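Local structure of putative aspartyl-tRNA synthetase (Leishmania major, 6OD8) at residues L84-V89 with V145-V149. The protein probably attaches L-aspartate to its cognate tRNA(Asp) at the expense of ATP, as a class II aminoacyl-tRNA synthetase. Numbering follows the deposited sequence. Where two conformers were deposited one is given.
Sequences LVDKTV and VEATV
How a turn leads a chain into an antiparallel pairing is illustrated where strand 88-100 joins strand 142-151 in the OB-fold domain, which probably reads the anticodon, as in relatives. Residues 84-87 form a type II turn, Val-85 at phi/psi -62/140° and Asp-86 at 63/12°, closed by Lys-87 N to Leu-84 O at 3.0 Å; residues 145-149 are beta strand. Val-145 continues the pairing by a backbone hydrogen bond with Ile-91. Glu-146 CG lies 3.4 Å from Thr-88 CG2; its carboxylate salt-bridges Lys-170. Ala-147 makes the hydrogen-bonded pair with Val-89: N to Val-89 O 2.9 Å, O to Val-89 N 2.8 Å. Thr-148 faces Thr-88 in a non-hydrogen-bonded pair (CA-CA 3.9 Å); with both chi1 m, their OG1 atoms hydrogen-bond at 2.8 Å. Val-149 N reaches Lys-87 O (2.9 Å), its O accepts Asp-86 N (2.7 Å), and its CG2 (chi1 t) packs 4.1 Å from Val-89 CG2. Backbone pairing thus runs into the turn, threonine hydroxyls bonded on one face, valines packed on the other.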
ATOM      1  N   LEU A  84     -23.121 -25.229 -17.048  1.00 37.47           N
ATOM      2  CA  LEU A  84     -22.086 -26.244 -17.129  1.00 37.40           C
ATOM      3  C   LEU A  84     -22.617 -27.661 -16.932  1.00 40.25           C
ATOM      4  O   LEU A  84     -21.878 -28.618 -17.188  1.00 41.13           O
ATOM      5  CB  LEU A  84     -20.972 -25.948 -16.114  1.00 39.87           C
ATOM      6  CG  LEU A  84     -20.154 -24.669 -16.360  1.00 36.02           C
ATOM      7  CD1 LEU A  84     -19.024 -24.529 -15.340  1.00 34.53           C
ATOM      8  CD2 LEU A  84     -19.589 -24.600 -17.768  1.00 39.62           C
ATOM      9  N   VAL A  85     -23.876 -27.826 -16.507  1.00 40.21           N
ATOM     10  CA  VAL A  85     -24.420 -29.166 -16.313  1.00 39.72           C
ATOM     11  C   VAL A  85     -24.431 -29.906 -17.644  1.00 45.29           C
ATOM     12  O   VAL A  85     -24.748 -29.332 -18.699  1.00 45.80           O
ATOM     13  CB  VAL A  85     -25.836 -29.108 -15.708  1.00 46.33           C
ATOM     14  CG1 VAL A  85     -26.376 -30.512 -15.454  1.00 46.64           C
ATOM     15  CG2 VAL A  85     -25.852 -28.289 -14.427  1.00 42.96           C
ATOM     16  N   ASP A  86     -24.079 -31.192 -17.596  1.00 41.39           N
ATOM     17  CA  ASP A  86     -23.981 -32.080 -18.754  1.00 42.74           C
ATOM     18  C   ASP A  86     -22.922 -31.631 -19.760  1.00 35.84           C
ATOM     19  O   ASP A  86     -22.887 -32.139 -20.888  1.00 49.81           O
ATOM     20  CB  ASP A  86     -25.336 -32.236 -19.457  1.00 49.37           C
ATOM     21  CG  ASP A  86     -26.441 -32.643 -18.505  1.00 58.45           C
ATOM     22  OD1 ASP A  86     -26.122 -33.233 -17.449  1.00 63.32           O
ATOM     23  OD2 ASP A  86     -27.623 -32.371 -18.808  1.00 63.47           O
ATOM     24  N   LYS A  87     -22.065 -30.685 -19.397  1.00 34.02           N
ATOM     25  CA  LYS A  87     -20.950 -30.325 -20.255  1.00 42.59           C
ATOM     26  C   LYS A  87     -19.693 -31.018 -19.745  1.00 40.32           C
ATOM     27  O   LYS A  87     -19.530 -31.231 -18.541  1.00 36.36           O
ATOM     28  CB  LYS A  87     -20.743 -28.807 -20.298  1.00 43.35           C
ATOM     29  CG  LYS A  87     -22.014 -27.990 -20.537  1.00 46.40           C
ATOM     30  CD  LYS A  87     -22.372 -27.896 -21.998  1.00 52.27           C
ATOM     31  CE  LYS A  87     -23.510 -26.907 -22.237  1.00 55.88           C
ATOM     32  NZ  LYS A  87     -24.836 -27.404 -21.764  1.00 59.03           N
ATOM     33  N   THR A  88     -18.811 -31.393 -20.671  1.00 32.49           N
ATOM     34  CA  THR A  88     -17.490 -31.897 -20.316  1.00 33.34           C
ATOM     35  C   THR A  88     -16.518 -30.728 -20.364  1.00 27.87           C
ATOM     36  O   THR A  88     -16.415 -30.061 -21.398  1.00 28.21           O
ATOM     37  CB  THR A  88     -17.037 -33.006 -21.264  1.00 35.15           C
ATOM     38  OG1 THR A  88     -17.892 -34.144 -21.122  1.00 36.20           O
ATOM     39  CG2 THR A  88     -15.619 -33.410 -20.939  1.00 28.72           C
ATOM     40  N   VAL A  89     -15.819 -30.467 -19.247  1.00 27.37           N
ATOM     41  CA  VAL A  89     -14.983 -29.275 -19.119  1.00 31.94           C
ATOM     42  C   VAL A  89     -13.579 -29.654 -18.657  1.00 27.81           C
ATOM     43  O   VAL A  89     -13.321 -30.762 -18.184  1.00 26.57           O
ATOM     44  CB  VAL A  89     -15.588 -28.238 -18.144  1.00 31.99           C
ATOM     45  CG1 VAL A  89     -16.939 -27.755 -18.647  1.00 38.86           C
ATOM     46  CG2 VAL A  89     -15.724 -28.848 -16.771  1.00 31.33           C
ATOM     47  N   VAL A 145      -8.079 -32.149 -15.320  1.00 22.34           N
ATOM     48  CA  VAL A 145      -9.109 -33.169 -15.487  0.50 21.25           C
ATOM     49  C   VAL A 145     -10.071 -32.707 -16.572  1.00 25.11           C
ATOM     50  O   VAL A 145     -10.479 -31.539 -16.583  1.00 26.18           O
ATOM     51  CB  VAL A 145      -9.849 -33.435 -14.163  0.50 25.74           C
ATOM     52  CG1 VAL A 145     -11.043 -34.343 -14.378  0.50 26.29           C
ATOM     53  CG2 VAL A 145      -8.897 -34.041 -13.145  0.50 26.38           C
ATOM     54  N   GLU A 146     -10.392 -33.603 -17.502  1.00 25.27           N
ATOM     55  CA  GLU A 146     -11.521 -33.443 -18.406  0.54 26.96           C
ATOM     56  C   GLU A 146     -12.675 -34.250 -17.825  1.00 27.03           C
ATOM     57  O   GLU A 146     -12.540 -35.461 -17.632  1.00 27.90           O
ATOM     58  CB  GLU A 146     -11.158 -33.931 -19.810  0.54 26.31           C
ATOM     59  CG  GLU A 146     -12.320 -34.030 -20.761  0.54 28.16           C
ATOM     60  CD  GLU A 146     -11.887 -34.326 -22.192  0.54 34.87           C
ATOM     61  OE1 GLU A 146     -12.089 -35.470 -22.659  0.54 33.85           O
ATOM     62  OE2 GLU A 146     -11.340 -33.409 -22.845  0.54 35.80           O
ATOM     63  N   ALA A 147     -13.792 -33.588 -17.521  1.00 26.64           N
ATOM     64  CA  ALA A 147     -14.850 -34.283 -16.795  1.00 30.12           C
ATOM     65  C   ALA A 147     -16.202 -33.663 -17.088  1.00 31.40           C
ATOM     66  O   ALA A 147     -16.308 -32.452 -17.294  1.00 31.25           O
ATOM     67  CB  ALA A 147     -14.609 -34.252 -15.280  1.00 25.34           C
ATOM     68  N   THR A 148     -17.239 -34.504 -17.042  1.00 30.07           N
ATOM     69  CA  THR A 148     -18.612 -34.054 -17.213  1.00 30.09           C
ATOM     70  C   THR A 148     -19.199 -33.592 -15.881  1.00 37.10           C
ATOM     71  O   THR A 148     -19.069 -34.279 -14.857  1.00 33.98           O
ATOM     72  CB  THR A 148     -19.468 -35.159 -17.821  1.00 34.06           C
ATOM     73  OG1 THR A 148     -18.813 -35.663 -18.994  1.00 40.25           O
ATOM     74  CG2 THR A 148     -20.829 -34.600 -18.239  1.00 33.65           C
ATOM     75  N   VAL A 149     -19.834 -32.423 -15.901  1.00 33.47           N
ATOM     76  CA  VAL A 149     -20.500 -31.877 -14.720  1.00 34.54           C
ATOM     77  C   VAL A 149     -21.895 -32.478 -14.647  1.00 34.81           C
ATOM     78  O   VAL A 149     -22.748 -32.202 -15.495  1.00 43.29           O
ATOM     79  CB  VAL A 149     -20.563 -30.347 -14.756  1.00 34.50           C
ATOM     80  CG1 VAL A 149     -21.298 -29.833 -13.527  1.00 36.11           C
ATOM     81  CG2 VAL A 149     -19.168 -29.750 -14.832  1.00 28.34           C
TER